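Local coordinates for Serine/threonine-protein kinase Tel1 (Chaetomium thermophilum, PDB 6SKY), which probably phosphorylates serine and threonine residues in [ST]-Q motifs, using ATP, to activate checkpoint signalling when DNA is damaged, at residues Ala1961-Asp1964 with Ser1965-Gly1969; Gln1976-Asn1979 with Ala1980-Ala1984. All coordinates share one frame; numbering follows the deposited sequence.

Interaction 1 of 2, residues Ala1961-Asp1964 with Ser1965-Gly1969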
ATOM      1  N   ALA A1961      13.042  14.216  -8.723  1.00 27.45           N
ATOM      2  CA  ALA A1961      12.339  15.325  -9.359  1.00 27.45           C
ATOM      3  C   ALA A1961      13.106  16.633  -9.191  1.00 27.45           C
ATOM      4  O   ALA A1961      13.307  17.375 -10.159  1.00 27.45           O
ATOM      5  CB  ALA A1961      10.929  15.443  -8.796  1.00 27.45           C
ATOM      6  N   GLN A1962      13.549  16.929  -7.967  1.00 34.58           N
ATOM      7  CA  GLN A1962      14.357  18.126  -7.743  1.00 34.58           C
ATOM      8  C   GLN A1962      15.611  18.118  -8.601  1.00 34.58           C
ATOM      9  O   GLN A1962      15.969  19.127  -9.214  1.00 34.58           O
ATOM     10  CB  GLN A1962      14.742  18.231  -6.272  1.00 34.58           C
ATOM     11  CG  GLN A1962      13.618  18.589  -5.353  1.00 34.58           C
ATOM     12  CD  GLN A1962      13.220  20.033  -5.474  1.00 34.58           C
ATOM     13  OE1 GLN A1962      13.927  20.833  -6.081  1.00 34.58           O
ATOM     14  NE2 GLN A1962      12.077  20.380  -4.898  1.00 34.58           N
ATOM     15  N   TYR A1963      16.295  16.980  -8.647  1.00 32.51           N
ATOM     16  CA  TYR A1963      17.565  16.868  -9.343  1.00 32.51           C
ATOM     17  C   TYR A1963      17.402  17.080 -10.837  1.00 32.51           C
ATOM     18  O   TYR A1963      18.197  17.792 -11.454  1.00 32.51           O
ATOM     19  CB  TYR A1963      18.160  15.501  -9.039  1.00 32.51           C
ATOM     20  CG  TYR A1963      19.524  15.230  -9.594  1.00 32.51           C
ATOM     21  CD1 TYR A1963      19.807  14.023 -10.189  1.00 32.51           C
ATOM     22  CD2 TYR A1963      20.531  16.164  -9.509  1.00 32.51           C
ATOM     23  CE1 TYR A1963      21.039  13.755 -10.685  1.00 32.51           C
ATOM     24  CE2 TYR A1963      21.769  15.901 -10.009  1.00 32.51           C
ATOM     25  CZ  TYR A1963      22.015  14.695 -10.597  1.00 32.51           C
ATOM     26  OH  TYR A1963      23.253  14.416 -11.102  1.00 32.51           O
ATOM     27  N   ASP A1964      16.385  16.469 -11.443  1.00 31.68           N
ATOM     28  CA  ASP A1964      16.117  16.718 -12.855  1.00 31.68           C
ATOM     29  C   ASP A1964      15.812  18.181 -13.100  1.00 31.68           C
ATOM     30  O   ASP A1964      16.336  18.790 -14.034  1.00 31.68           O
ATOM     31  CB  ASP A1964      14.948  15.870 -13.332  1.00 31.68           C
ATOM     32  CG  ASP A1964      15.196  14.405 -13.190  1.00 31.68           C
ATOM     33  OD1 ASP A1964      16.331  14.022 -12.844  1.00 31.68           O
ATOM     34  OD2 ASP A1964      14.244  13.629 -13.420  1.00 31.68           O
ATOM     35  N   SER A1965      14.939  18.761 -12.282  1.00 32.00           N
ATOM     36  CA  SER A1965      14.559  20.146 -12.507  1.00 32.00           C
ATOM     37  C   SER A1965      15.740  21.089 -12.353  1.00 32.00           C
ATOM     38  O   SER A1965      15.749  22.170 -12.949  1.00 32.00           O
ATOM     39  CB  SER A1965      13.443  20.534 -11.555  1.00 32.00           C
ATOM     40  OG  SER A1965      13.286  21.928 -11.540  1.00 32.00           O
ATOM     41  N   HIS A1966      16.738  20.712 -11.556  1.00 37.32           N
ATOM     42  CA  HIS A1966      17.907  21.562 -11.377  1.00 37.32           C
ATOM     43  C   HIS A1966      18.977  21.334 -12.427  1.00 37.32           C
ATOM     44  O   HIS A1966      19.705  22.267 -12.758  1.00 37.32           O
ATOM     45  CB  HIS A1966      18.505  21.358  -9.990  1.00 37.32           C
ATOM     46  CG  HIS A1966      17.766  22.075  -8.910  1.00 37.32           C
ATOM     47  ND1 HIS A1966      17.733  21.631  -7.608  1.00 37.32           N
ATOM     48  CD2 HIS A1966      17.030  23.209  -8.940  1.00 37.32           C
ATOM     49  CE1 HIS A1966      17.005  22.458  -6.883  1.00 37.32           C
ATOM     50  NE2 HIS A1966      16.567  23.423  -7.667  1.00 37.32           N
ATOM     51  N   LEU A1967      19.099  20.119 -12.954  1.00 31.82           N
ATOM     52  CA  LEU A1967      19.988  19.908 -14.090  1.00 31.82           C
ATOM     53  C   LEU A1967      19.456  20.592 -15.338  1.00 31.82           C
ATOM     54  O   LEU A1967      20.224  21.172 -16.106  1.00 31.82           O
ATOM     55  CB  LEU A1967      20.162  18.421 -14.365  1.00 31.82           C
ATOM     56  CG  LEU A1967      20.943  17.554 -13.401  1.00 31.82           C
ATOM     57  CD1 LEU A1967      20.887  16.134 -13.888  1.00 31.82           C
ATOM     58  CD2 LEU A1967      22.359  18.031 -13.329  1.00 31.82           C
ATOM     59  N   ARG A1968      18.147  20.524 -15.565  1.00 31.71           N
ATOM     60  CA  ARG A1968      17.585  21.105 -16.777  1.00 31.71           C
ATOM     61  C   ARG A1968      17.695  22.621 -16.771  1.00 31.71           C
ATOM     62  O   ARG A1968      18.003  23.230 -17.797  1.00 31.71           O
ATOM     63  CB  ARG A1968      16.135  20.674 -16.935  1.00 31.71           C
ATOM     64  CG  ARG A1968      15.381  21.448 -17.981  1.00 31.71           C
ATOM     65  CD  ARG A1968      14.033  20.839 -18.245  1.00 31.71           C
ATOM     66  NE  ARG A1968      13.209  20.797 -17.047  1.00 31.71           N
ATOM     67  CZ  ARG A1968      12.962  19.698 -16.344  1.00 31.71           C
ATOM     68  NH1 ARG A1968      13.473  18.536 -16.721  1.00 31.71           N
ATOM     69  NH2 ARG A1968      12.200  19.761 -15.267  1.00 31.71           N
ATOM     70  N   GLY A1969      17.450  23.245 -15.634  1.00 36.49           N
ATOM     71  CA  GLY A1969      17.544  24.681 -15.529  1.00 36.49           C
ATOM     72  C   GLY A1969      18.926  25.214 -15.269  1.00 36.49           C
ATOM     73  O   GLY A1969      19.074  26.410 -15.011  1.00 36.49           O
TER
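The last two turns of alpha-helix 1953-1968, in the FAT region, join Ala-1961, Gln-1962, Tyr-1963 and Asp-1964 to the residues four positions on. Four i to i+4 backbone hydrogen bonds define them: the N-H groups of Ser-1965, His-1966, Leu-1967 and Arg-1968 reach those four carbonyls in turn. The bond from His-1966 N to Gln-1962 O is the most bent of these four, and His-1966 N also makes a weak bond to Tyr-1963 O at 3.3 Å.

On one flank the isobutyl group of Leu-1967 covers a face of the Tyr-1963 ring. Its CD1 lies 4.0 Å from the ring centroid and only 18° off the normal, which identifies a CH-pi contact; the nearest ring atom is CZ, 3.8 Å from CD1. The tyrosine ring leans toward the leucine because CG stands opposite the backbone N (chi1 -176°).

Gln-1962 and His-1966 run alongside each other, amide and imidazole planes 47° apart. A bend at chi2 brings Gln-1962 OE1 within 3.6 Å of His-1966 CE1, a van der Waals approach, whereas the ring's ND1 is turned to Asp-1977 OD2 of the next helix, a probable hydrogen bond modelled too short for its length to be trusted.

Asp-1964 spends its carboxylate on the second subunit, OD1 and OD2 accepting from the backbone N atoms of Gly-1992 and Ala-1991 of that subunit. The guanidinium of Arg-1968 folds back so that one face lies over Asp-1964 O, without a hydrogen bond to it; its NH1 instead makes a weak hydrogen bond to Lys-2020 O of the second subunit. The arrangement is that of the C-terminal end of an alpha-solenoid helix packed between the next helix and the dimer partner.

Interaction 2 of 2, residues Gln1976-Asn1979 with Ala1980-Ala1984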
ATOM      1  N   GLN A1976      24.179  19.835  -4.613  1.00 48.19           N
ATOM      2  CA  GLN A1976      23.596  19.396  -3.353  1.00 48.19           C
ATOM      3  C   GLN A1976      22.573  18.295  -3.578  1.00 48.19           C
ATOM      4  O   GLN A1976      22.573  17.290  -2.858  1.00 48.19           O
ATOM      5  CB  GLN A1976      22.974  20.584  -2.635  1.00 48.19           C
ATOM      6  CG  GLN A1976      23.970  21.687  -2.370  1.00 48.19           C
ATOM      7  CD  GLN A1976      23.354  23.061  -2.457  1.00 48.19           C
ATOM      8  OE1 GLN A1976      22.271  23.303  -1.932  1.00 48.19           O
ATOM      9  NE2 GLN A1976      24.038  23.972  -3.137  1.00 48.19           N
ATOM     10  N   ASP A1977      21.723  18.444  -4.597  1.00 43.42           N
ATOM     11  CA  ASP A1977      20.763  17.395  -4.919  1.00 43.42           C
ATOM     12  C   ASP A1977      21.466  16.063  -5.085  1.00 43.42           C
ATOM     13  O   ASP A1977      21.106  15.071  -4.439  1.00 43.42           O
ATOM     14  CB  ASP A1977      19.990  17.751  -6.186  1.00 43.42           C
ATOM     15  CG  ASP A1977      18.983  18.849  -5.964  1.00 43.42           C
ATOM     16  OD1 ASP A1977      18.316  18.837  -4.913  1.00 43.42           O
ATOM     17  OD2 ASP A1977      18.852  19.727  -6.837  1.00 43.42           O
ATOM     18  N   CYS A1978      22.517  16.037  -5.906  1.00 42.53           N
ATOM     19  CA  CYS A1978      23.264  14.804  -6.106  1.00 42.53           C
ATOM     20  C   CYS A1978      23.726  14.247  -4.772  1.00 42.53           C
ATOM     21  O   CYS A1978      23.520  13.066  -4.478  1.00 42.53           O
ATOM     22  CB  CYS A1978      24.445  15.055  -7.034  1.00 42.53           C
ATOM     23  SG  CYS A1978      25.286  13.579  -7.599  1.00 42.53           S
ATOM     24  N   ASN A1979      24.295  15.106  -3.923  1.00 42.12           N
ATOM     25  CA  ASN A1979      24.705  14.673  -2.594  1.00 42.12           C
ATOM     26  C   ASN A1979      23.565  13.962  -1.889  1.00 42.12           C
ATOM     27  O   ASN A1979      23.683  12.792  -1.506  1.00 42.12           O
ATOM     28  CB  ASN A1979      25.180  15.870  -1.776  1.00 42.12           C
ATOM     29  CG  ASN A1979      26.634  16.183  -2.004  1.00 42.12           C
ATOM     30  OD1 ASN A1979      27.433  15.295  -2.280  1.00 42.12           O
ATOM     31  ND2 ASN A1979      26.988  17.452  -1.891  1.00 42.12           N
ATOM     32  N   ALA A1980      22.424  14.644  -1.778  1.00 36.95           N
ATOM     33  CA  ALA A1980      21.272  14.050  -1.121  1.00 36.95           C
ATOM     34  C   ALA A1980      20.950  12.702  -1.733  1.00 36.95           C
ATOM     35  O   ALA A1980      20.803  11.704  -1.019  1.00 36.95           O
ATOM     36  CB  ALA A1980      20.078  14.990  -1.218  1.00 36.95           C
ATOM     37  N   LEU A1981      20.925  12.637  -3.063  1.00 35.50           N
ATOM     38  CA  LEU A1981      20.584  11.390  -3.731  1.00 35.50           C
ATOM     39  C   LEU A1981      21.526  10.279  -3.314  1.00 35.50           C
ATOM     40  O   LEU A1981      21.084   9.189  -2.942  1.00 35.50           O
ATOM     41  CB  LEU A1981      20.603  11.578  -5.241  1.00 35.50           C
ATOM     42  CG  LEU A1981      19.261  11.990  -5.816  1.00 35.50           C
ATOM     43  CD1 LEU A1981      19.418  12.271  -7.267  1.00 35.50           C
ATOM     44  CD2 LEU A1981      18.279  10.879  -5.603  1.00 35.50           C
ATOM     45  N   ILE A1982      22.831  10.554  -3.326  1.00 35.85           N
ATOM     46  CA  ILE A1982      23.787   9.524  -2.942  1.00 35.85           C
ATOM     47  C   ILE A1982      23.469   9.030  -1.544  1.00 35.85           C
ATOM     48  O   ILE A1982      23.360   7.822  -1.303  1.00 35.85           O
ATOM     49  CB  ILE A1982      25.224  10.058  -3.045  1.00 35.85           C
ATOM     50  CG1 ILE A1982      25.521  10.485  -4.475  1.00 35.85           C
ATOM     51  CG2 ILE A1982      26.198   8.991  -2.640  1.00 35.85           C
ATOM     52  CD1 ILE A1982      26.663  11.432  -4.593  1.00 35.85           C
ATOM     53  N   LYS A1983      23.229   9.966  -0.624  1.00 39.71           N
ATOM     54  CA  LYS A1983      22.851   9.592   0.729  1.00 39.71           C
ATOM     55  C   LYS A1983      21.652   8.662   0.699  1.00 39.71           C
ATOM     56  O   LYS A1983      21.701   7.550   1.231  1.00 39.71           O
ATOM     57  CB  LYS A1983      22.558  10.846   1.545  1.00 39.71           C
ATOM     58  CG  LYS A1983      22.482  10.618   3.033  1.00 39.71           C
ATOM     59  CD  LYS A1983      21.933  11.838   3.740  1.00 39.71           C
ATOM     60  CE  LYS A1983      21.605  11.527   5.187  1.00 39.71           C
ATOM     61  NZ  LYS A1983      20.813  12.614   5.822  1.00 39.71           N
ATOM     62  N   ALA A1984      20.593   9.073   0.002  1.00 37.81           N
ATOM     63  CA  ALA A1984      19.404   8.240  -0.099  1.00 37.81           C
ATOM     64  C   ALA A1984      19.744   6.871  -0.662  1.00 37.81           C
ATOM     65  O   ALA A1984      19.346   5.845  -0.104  1.00 37.81           O
ATOM     66  CB  ALA A1984      18.352   8.932  -0.961  1.00 37.81           C
TER
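Ala-1980, Leu-1981, Ile-1982 and Lys-1983 donate their backbone N-H groups to the carbonyl O atoms of Gln-1976, Asp-1977, Cys-1978 and Asn-1979 in unbroken i to i+4 order, with N...O distances from 2.8 to 3.0 Å and N-H...O angles of at least 165°. This regular ladder marks the segment as the middle of alpha-helix 1974-1988, one of the helices of the FAT alpha solenoid.

Two of its flanks meet neighbouring helices. Leu-1981 and the methyl of Ala-1980 touch Arg-1959 of helix 1953-1968, and Leu-1981 further meets Leu-1956 there and Leu-1993 of the second subunit. Cys-1978 and Ile-1982 face Leu-1997 of helix 1991-1999. Asp-1977 is buried, and its OD1 forms a salt bridge with Arg-1959 of the preceding helix. Gln-1976, Asn-1979 and Lys-1983 are exposed.

Within the helix, the side-chain contact one turn apart joins Cys-1978 to Ile-1982. The CG1 branch of the isoleucine stands beside its own backbone N (chi1 -60°) and reaches back along the helix, laying CD1 3.5 Å from Cys-1978 O and 3.9 Å from Cys-1978 SG.

In the fold
Both interactions are local and stand in series: interaction 1 ends at Gly-1969, the turn to the next helix follows, and interaction 2 begins at Gln-1976, so neither encloses nor crosses the other. Each spans consecutive turns of a single helix and closes no long loop. Their centres lie about 13 Å apart, yet they touch, because helices 1953-1968 and 1974-1988 pack as successive elements of the FAT solenoid. Tyr-1963 on Leu-1981, beside the His-1966/Asp-1977 pair, makes this junction. One flank of 1961-1969 meets the second subunit and another meets helix 1974-1988, whereas 1976-1984 also bears on helix 1991-1999, away from the annotated nucleotide and magnesium sites.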